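Local coordinates for protein LRIM1 (Anopheles gambiae, PDB 3O53) that forms a heterodimeric complex with APL1C that regulates complement-like immunity in the mosquito, this chain being its leucine-rich repeat domain, at residues T158-E163 / D183-V188; E281-P286 / A293-D298. One frame throughout, in Å; residues are numbered along the deposited sequence.

Interaction 1. Residues T158-E163 / D183-V188; sequences TVNFAE and DVKGQV
Val159 and Val184 pair side by side in two short parallel strands, their axes 4.8 Å apart and 2° from parallel. Val159 bonds through both its N and its O: the N donates to Asp183 O (3.0 Å), the O accepts from Lys185 N. Phe161 N continues the ladder to Lys185 O at 2.9 Å. The tight side is apolar, with Val159, Val184 and Phe161 buried. Branched valines suit a strand here, and Val184 CG1 lies 3.6 Å from Phe161 CE2; Gly186 O meets the edge of that ring, near its plane, at CD2. Beyond the strand, Val188 CG2 packs on Phe161 CB. Gly186 has a positive phi (106°), and a side chain there would run into Phe161 N and Asn160 OD1.

The other face, with Asp183, Asn160 and solvent-exposed Lys185, is looser and polar. Water 1 bonds to Val159 O and Asp183 OD2, while the Lys185 chain, extended beyond CG, brings CE to 3.4 Å from Asn160 ND2. Asn160 CG is anti to the backbone N (chi1 179°), and OD1 accepts from Ala162 N, which stands above the carbonyl plane. This Asx turn leads into the 3-10 segment. The short parallel ladder is of the kind that links neighbouring turns of a leucine-rich repeat solenoid.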
ATOM      1  N   THR A 158      -4.449   0.726 -12.312  1.00 23.32           N
ATOM      2  CA  THR A 158      -3.157   1.018 -12.917  1.00 26.03           C
ATOM      3  C   THR A 158      -2.280   1.797 -11.949  1.00 28.90           C
ATOM      4  O   THR A 158      -2.766   2.395 -10.986  1.00 28.34           O
ATOM      5  CB  THR A 158      -3.297   1.834 -14.239  1.00 34.98           C
ATOM      6  OG1 THR A 158      -3.669   3.178 -13.941  1.00 34.09           O
ATOM      7  CG2 THR A 158      -4.342   1.230 -15.158  1.00 33.51           C
ATOM      8  N   VAL A 159      -0.977   1.778 -12.212  1.00 24.73           N
ATOM      9  CA  VAL A 159      -0.009   2.469 -11.379  1.00 25.99           C
ATOM     10  C   VAL A 159       0.933   3.298 -12.245  1.00 35.63           C
ATOM     11  O   VAL A 159       1.479   2.806 -13.227  1.00 36.45           O
ATOM     12  CB  VAL A 159       0.840   1.473 -10.559  1.00 28.95           C
ATOM     13  CG1 VAL A 159       2.040   2.189  -9.913  1.00 25.89           C
ATOM     14  CG2 VAL A 159      -0.029   0.801  -9.496  1.00 30.05           C
ATOM     15  N   ASN A 160       1.123   4.554 -11.858  1.00 24.47           N
ATOM     16  CA  ASN A 160       2.092   5.429 -12.492  1.00 26.34           C
ATOM     17  C   ASN A 160       3.042   5.916 -11.404  1.00 29.32           C
ATOM     18  O   ASN A 160       2.657   6.714 -10.552  1.00 28.62           O
ATOM     19  CB  ASN A 160       1.376   6.610 -13.165  1.00 29.45           C
ATOM     20  CG  ASN A 160       2.337   7.585 -13.845  1.00 38.84           C
ATOM     21  OD1 ASN A 160       3.559   7.490 -13.708  1.00 28.64           O
ATOM     22  ND2 ASN A 160       1.773   8.539 -14.580  1.00 36.34           N
ATOM     23  N   PHE A 161       4.271   5.418 -11.422  1.00 27.00           N
ATOM     24  CA  PHE A 161       5.223   5.698 -10.359  1.00 28.08           C
ATOM     25  C   PHE A 161       5.459   7.185 -10.173  1.00 28.37           C
ATOM     26  O   PHE A 161       5.718   7.633  -9.069  1.00 30.93           O
ATOM     27  CB  PHE A 161       6.563   5.001 -10.626  1.00 29.02           C
ATOM     28  CG  PHE A 161       6.541   3.515 -10.362  1.00 27.90           C
ATOM     29  CD1 PHE A 161       5.970   3.012  -9.197  1.00 28.57           C
ATOM     30  CD2 PHE A 161       7.098   2.628 -11.275  1.00 28.44           C
ATOM     31  CE1 PHE A 161       5.947   1.640  -8.947  1.00 33.84           C
ATOM     32  CE2 PHE A 161       7.085   1.256 -11.035  1.00 35.59           C
ATOM     33  CZ  PHE A 161       6.509   0.757  -9.868  1.00 29.28           C
ATOM     34  N   ALA A 162       5.380   7.945 -11.257  1.00 28.50           N
ATOM     35  CA  ALA A 162       5.538   9.389 -11.188  1.00 32.34           C
ATOM     36  C   ALA A 162       4.602  10.017 -10.155  1.00 31.65           C
ATOM     37  O   ALA A 162       4.918  11.055  -9.566  1.00 27.99           O
ATOM     38  CB  ALA A 162       5.300  10.008 -12.565  1.00 41.82           C
ATOM     39  N   GLU A 163       3.444   9.407  -9.934  1.00 26.18           N
ATOM     40  CA  GLU A 163       2.488   9.961  -8.969  1.00 31.11           C
ATOM     41  C   GLU A 163       2.990   9.857  -7.525  1.00 29.03           C
ATOM     42  O   GLU A 163       2.433  10.473  -6.620  1.00 28.10           O
ATOM     43  CB  GLU A 163       1.108   9.312  -9.137  1.00 25.56           C
ATOM     44  CG  GLU A 163       0.395   9.824 -10.399  1.00 31.16           C
ATOM     45  CD  GLU A 163      -0.886   9.077 -10.732  1.00 37.43           C
ATOM     46  OE1 GLU A 163      -1.380   8.300  -9.886  1.00 32.90           O
ATOM     47  OE2 GLU A 163      -1.409   9.281 -11.853  1.00 37.77           O
ATOM     48  N   ASP A 183      -1.573  -2.387 -15.677  1.00 23.78           N
ATOM     49  CA  ASP A 183      -0.525  -1.597 -16.326  1.00 27.23           C
ATOM     50  C   ASP A 183       0.273  -0.785 -15.311  1.00 28.20           C
ATOM     51  O   ASP A 183      -0.288  -0.197 -14.388  1.00 28.07           O
ATOM     52  CB  ASP A 183      -1.152  -0.647 -17.353  1.00 36.56           C
ATOM     53  CG  ASP A 183      -0.111   0.065 -18.206  1.00 49.24           C
ATOM     54  OD1 ASP A 183       0.744  -0.618 -18.807  1.00 54.65           O
ATOM     55  OD2 ASP A 183      -0.148   1.311 -18.272  1.00 49.11           O
ATOM     56  N   VAL A 184       1.587  -0.761 -15.480  1.00 26.73           N
ATOM     57  CA  VAL A 184       2.443   0.081 -14.659  1.00 27.71           C
ATOM     58  C   VAL A 184       3.320   0.906 -15.594  1.00 29.95           C
ATOM     59  O   VAL A 184       3.777   0.414 -16.617  1.00 30.96           O
ATOM     60  CB  VAL A 184       3.350  -0.761 -13.722  1.00 31.58           C
ATOM     61  CG1 VAL A 184       4.308   0.131 -12.949  1.00 34.05           C
ATOM     62  CG2 VAL A 184       2.512  -1.594 -12.752  1.00 28.29           C
ATOM     63  N   LYS A 185       3.559   2.158 -15.243  1.00 24.39           N
ATOM     64  CA  LYS A 185       4.488   2.974 -15.997  1.00 29.51           C
ATOM     65  C   LYS A 185       5.135   3.969 -15.054  1.00 32.67           C
ATOM     66  O   LYS A 185       4.807   4.000 -13.875  1.00 30.07           O
ATOM     67  CB  LYS A 185       3.768   3.700 -17.138  1.00 39.24           C
ATOM     68  CG  LYS A 185       2.807   4.783 -16.689  1.00 39.52           C
ATOM     69  CD  LYS A 185       2.188   5.480 -17.893  1.00 53.21           C
ATOM     70  CE  LYS A 185       1.415   6.730 -17.487  1.00 69.29           C
ATOM     71  NZ  LYS A 185       0.874   7.475 -18.664  1.00 67.29           N
ATOM     72  N   GLY A 186       6.056   4.771 -15.577  1.00 29.43           N
ATOM     73  CA  GLY A 186       6.720   5.794 -14.791  1.00 35.57           C
ATOM     74  C   GLY A 186       8.143   5.408 -14.457  1.00 41.14           C
ATOM     75  O   GLY A 186       8.423   4.263 -14.101  1.00 39.55           O
ATOM     76  N   GLN A 187       9.052   6.368 -14.581  1.00 41.71           N
ATOM     77  CA  GLN A 187      10.441   6.158 -14.201  1.00 40.92           C
ATOM     78  C   GLN A 187      10.751   7.049 -13.017  1.00 40.63           C
ATOM     79  O   GLN A 187      10.826   8.260 -13.155  1.00 39.47           O
ATOM     80  CB  GLN A 187      11.384   6.510 -15.353  1.00 44.36           C
ATOM     81  CG  GLN A 187      11.073   5.804 -16.652  1.00 58.86           C
ATOM     82  CD  GLN A 187      11.317   4.314 -16.576  1.00 66.36           C
ATOM     83  OE1 GLN A 187      11.984   3.828 -15.662  1.00 75.15           O
ATOM     84  NE2 GLN A 187      10.779   3.578 -17.540  1.00 55.75           N
ATOM     85  N   VAL A 188      10.910   6.454 -11.846  1.00 41.13           N
ATOM     86  CA  VAL A 188      11.311   7.212 -10.678  1.00 41.15           C
ATOM     87  C   VAL A 188      12.454   6.484  -9.991  1.00 42.93           C
ATOM     88  O   VAL A 188      12.440   5.262  -9.865  1.00 35.89           O
ATOM     89  CB  VAL A 188      10.134   7.399  -9.701  1.00 36.33           C
ATOM     90  CG1 VAL A 188      10.573   8.185  -8.471  1.00 35.18           C
ATOM     91  CG2 VAL A 188       8.979   8.099 -10.409  1.00 36.95           C
TER
HETATM   92  O   HOH W   1      -0.135   2.905 -15.667  1.00 47.81           O

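Interaction 2. Residues E281-P286 / A293-D298; sequences EECTVP and AYCCED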
ATOM      1  N   GLU A 281       9.115 -23.998  -9.726  1.00 37.23           N
ATOM      2  CA  GLU A 281       7.685 -23.947  -9.465  1.00 35.38           C
ATOM      3  C   GLU A 281       7.008 -25.061 -10.234  1.00 31.84           C
ATOM      4  O   GLU A 281       7.488 -25.483 -11.279  1.00 31.63           O
ATOM      5  CB  GLU A 281       7.097 -22.586  -9.877  1.00 35.75           C
ATOM      6  CG  GLU A 281       7.219 -22.269 -11.358  1.00 32.14           C
ATOM      7  CD  GLU A 281       6.402 -21.041 -11.777  1.00 32.42           C
ATOM      8  OE1 GLU A 281       5.431 -20.676 -11.082  1.00 34.44           O
ATOM      9  OE2 GLU A 281       6.736 -20.445 -12.812  1.00 25.74           O
ATOM     10  N   GLU A 282       5.886 -25.537  -9.718  1.00 32.58           N
ATOM     11  CA  GLU A 282       5.093 -26.533 -10.419  1.00 39.61           C
ATOM     12  C   GLU A 282       4.277 -25.850 -11.514  1.00 44.10           C
ATOM     13  O   GLU A 282       3.605 -24.856 -11.261  1.00 53.68           O
ATOM     14  CB  GLU A 282       4.158 -27.242  -9.441  1.00 45.40           C
ATOM     15  CG  GLU A 282       3.371 -28.378 -10.059  1.00 68.96           C
ATOM     16  CD  GLU A 282       4.193 -29.645 -10.193  1.00 80.99           C
ATOM     17  OE1 GLU A 282       5.434 -29.569 -10.060  1.00 65.75           O
ATOM     18  OE2 GLU A 282       3.596 -30.718 -10.429  1.00 95.36           O
ATOM     19  N   CYS A 283       4.349 -26.374 -12.734  1.00 43.43           N
ATOM     20  CA  CYS A 283       3.583 -25.824 -13.845  1.00 49.05           C
ATOM     21  C   CYS A 283       2.200 -26.448 -13.877  1.00 68.89           C
ATOM     22  O   CYS A 283       2.006 -27.572 -13.415  1.00 69.11           O
ATOM     23  CB  CYS A 283       4.278 -26.096 -15.173  1.00 36.07           C
ATOM     24  SG  CYS A 283       5.984 -25.598 -15.207  1.00 42.35           S
ATOM     25  N   THR A 284       1.245 -25.714 -14.434  1.00 79.39           N
ATOM     26  CA  THR A 284      -0.127 -26.186 -14.533  1.00 87.69           C
ATOM     27  C   THR A 284      -0.295 -27.101 -15.744  1.00 98.90           C
ATOM     28  O   THR A 284      -1.045 -28.075 -15.697  1.00104.73           O
ATOM     29  CB  THR A 284      -1.101 -25.006 -14.648  1.00 83.54           C
ATOM     30  OG1 THR A 284      -0.780 -24.231 -15.809  1.00 92.36           O
ATOM     31  CG2 THR A 284      -1.021 -24.120 -13.406  1.00 63.83           C
ATOM     32  N   VAL A 285       0.410 -26.781 -16.824  1.00 91.21           N
ATOM     33  CA  VAL A 285       0.358 -27.582 -18.040  1.00 88.90           C
ATOM     34  C   VAL A 285       1.717 -28.221 -18.303  1.00 98.01           C
ATOM     35  O   VAL A 285       2.674 -27.521 -18.626  1.00 94.83           O
ATOM     36  CB  VAL A 285      -0.023 -26.721 -19.259  1.00 89.45           C
ATOM     37  CG1 VAL A 285      -0.265 -27.600 -20.474  1.00 90.56           C
ATOM     38  CG2 VAL A 285      -1.251 -25.883 -18.952  1.00 89.96           C
ATOM     39  N   PRO A 286       1.807 -29.553 -18.147  1.00103.49           N
ATOM     40  CA  PRO A 286       3.026 -30.340 -18.390  1.00 97.75           C
ATOM     41  C   PRO A 286       3.675 -30.121 -19.759  1.00 97.52           C
ATOM     42  O   PRO A 286       4.840 -30.472 -19.933  1.00 95.15           O
ATOM     43  CB  PRO A 286       2.532 -31.780 -18.260  1.00 98.40           C
ATOM     44  CG  PRO A 286       1.421 -31.693 -17.282  1.00101.62           C
ATOM     45  CD  PRO A 286       0.743 -30.374 -17.544  1.00103.12           C
ATOM     46  N   ALA A 293      14.007 -21.280 -12.501  1.00 30.62           N
ATOM     47  CA  ALA A 293      12.968 -21.722 -11.594  1.00 35.29           C
ATOM     48  C   ALA A 293      11.552 -21.562 -12.160  1.00 27.37           C
ATOM     49  O   ALA A 293      10.613 -22.144 -11.630  1.00 27.57           O
ATOM     50  CB  ALA A 293      13.095 -20.986 -10.271  1.00 35.04           C
ATOM     51  N   TYR A 294      11.379 -20.796 -13.228  1.00 26.52           N
ATOM     52  CA  TYR A 294      10.019 -20.489 -13.670  1.00 31.72           C
ATOM     53  C   TYR A 294       9.545 -21.285 -14.889  1.00 33.40           C
ATOM     54  O   TYR A 294      10.311 -21.561 -15.798  1.00 30.36           O
ATOM     55  CB  TYR A 294       9.894 -18.998 -13.937  1.00 31.30           C
ATOM     56  CG  TYR A 294      10.209 -18.157 -12.723  1.00 29.31           C
ATOM     57  CD1 TYR A 294       9.548 -18.354 -11.512  1.00 29.79           C
ATOM     58  CD2 TYR A 294      11.160 -17.154 -12.794  1.00 31.08           C
ATOM     59  CE1 TYR A 294       9.846 -17.569 -10.399  1.00 23.28           C
ATOM     60  CE2 TYR A 294      11.453 -16.370 -11.707  1.00 27.05           C
ATOM     61  CZ  TYR A 294      10.802 -16.576 -10.518  1.00 26.63           C
ATOM     62  OH  TYR A 294      11.125 -15.759  -9.459  1.00 33.86           O
ATOM     63  N   CYS A 295       8.272 -21.659 -14.880  1.00 26.67           N
ATOM     64  CA  CYS A 295       7.650 -22.306 -16.019  1.00 30.76           C
ATOM     65  C   CYS A 295       7.699 -21.348 -17.186  1.00 32.16           C
ATOM     66  O   CYS A 295       7.710 -20.137 -17.000  1.00 29.21           O
ATOM     67  CB  CYS A 295       6.191 -22.654 -15.713  1.00 29.85           C
ATOM     68  SG  CYS A 295       5.998 -23.772 -14.289  1.00 42.00           S
ATOM     69  N   CYS A 296       7.722 -21.883 -18.394  1.00 29.22           N
ATOM     70  CA  CYS A 296       7.655 -21.027 -19.563  1.00 38.19           C
ATOM     71  C   CYS A 296       7.205 -21.815 -20.784  1.00 43.59           C
ATOM     72  O   CYS A 296       7.312 -23.037 -20.813  1.00 37.20           O
ATOM     73  CB  CYS A 296       9.006 -20.361 -19.814  1.00 39.29           C
ATOM     74  SG  CYS A 296      10.348 -21.504 -20.178  1.00 39.43           S
ATOM     75  N   GLU A 297       6.689 -21.098 -21.780  1.00 39.23           N
ATOM     76  CA  GLU A 297       6.215 -21.700 -23.016  1.00 43.50           C
ATOM     77  C   GLU A 297       6.894 -20.971 -24.159  1.00 48.67           C
ATOM     78  O   GLU A 297       7.195 -19.784 -24.047  1.00 46.56           O
ATOM     79  CB  GLU A 297       4.694 -21.558 -23.124  1.00 52.99           C
ATOM     80  CG  GLU A 297       4.092 -22.093 -24.415  1.00 76.00           C
ATOM     81  CD  GLU A 297       3.816 -23.586 -24.364  1.00 92.14           C
ATOM     82  OE1 GLU A 297       2.804 -23.985 -23.750  1.00 97.57           O
ATOM     83  OE2 GLU A 297       4.602 -24.361 -24.952  1.00 93.16           O
ATOM     84  N   ASP A 298       7.155 -21.673 -25.254  1.00 53.32           N
ATOM     85  CA  ASP A 298       7.740 -21.034 -26.422  1.00 63.72           C
ATOM     86  C   ASP A 298       6.679 -20.231 -27.174  1.00 64.15           C
ATOM     87  O   ASP A 298       5.851 -20.782 -27.896  1.00 59.81           O
ATOM     88  CB  ASP A 298       8.398 -22.068 -27.329  1.00 71.51           C
ATOM     89  CG  ASP A 298       9.598 -22.725 -26.674  1.00 86.32           C
ATOM     90  OD1 ASP A 298      10.620 -22.034 -26.487  1.00 93.54           O
ATOM     91  OD2 ASP A 298       9.518 -23.926 -26.341  1.00 89.08           O
TER
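The two segments stay well apart, CA to CA 5.9 Å at Glu281 and Tyr294, and a single backbone bond, Glu281 N to Ala293 O (3.1 Å), joins the irregular chain of 281-286 to the residue just before strand 294-296.

The Glu281 side chain makes a second bond beside it. Its CG sits between the backbone N and the carbonyl carbon (chi1 62°), 3.5 Å from Cys295 SG. From there the chain runs extended, and OE2 accepts from Cys295 N at 2.8 Å, on the anti side of the carboxylate and 18° out of its plane. OE2 also lies at the edge of the Tyr294 ring, near the ring plane and 3.7 Å from Tyr294 CD1. The other oxygen, OE1, takes a bond from Gly246 N, so the carboxylate joins this contact to the loop after strand 241-243. A glutamate suits the place because it is long enough to meet two backbone N-H groups in separate parts of the chain. Tyr294 points away overall, although CB and the ring edge still touch Glu281 OE2; its ring packs on Leu254 and Phe258 of helix 251-259, and its OH bonds to Leu244 N.

Covalent closure comes from Cys283 and Cys295. Both direct CB toward the opposite segment, and Cys283 SG meets Cys295 SG at 2.0 Å with a chi3 of -105°. The next residue, Cys296, turns the other way to form a disulfide with Cys251, as expected when successive residues of a strand alternate sides.

This is consistent with the cysteine-rich C-terminal cap of many extracellular leucine-rich repeat domains. Chemically, the neighbouring cysteines tie one strand in two directions, to the 281-286 loop and to helix 251-259, while Glu281 adds polar bonds that fix the local backbone.

Overall arrangement
Along the chain the two contacts come in series: interaction 1 is complete before the chain reaches interaction 2. Their centres lie 29 Å apart, and their nearest atoms about 17 Å. Interaction 1 belongs to the repeating solenoid, where the small parallel sheet of strands 158-160 and 183-185 is separate from the succession of strands that includes 173-175 and 195-197. Interaction 2 lies farther from the centre of the chain, past the last strand of that succession, 241-243, among helices 251-259 and 262-276 and the hairpin of 289-291 and 294-296. The repeat array thus passes into an end region held by two disulfides, consistent with a secreted protein whose repeats are sealed at their C-terminal end.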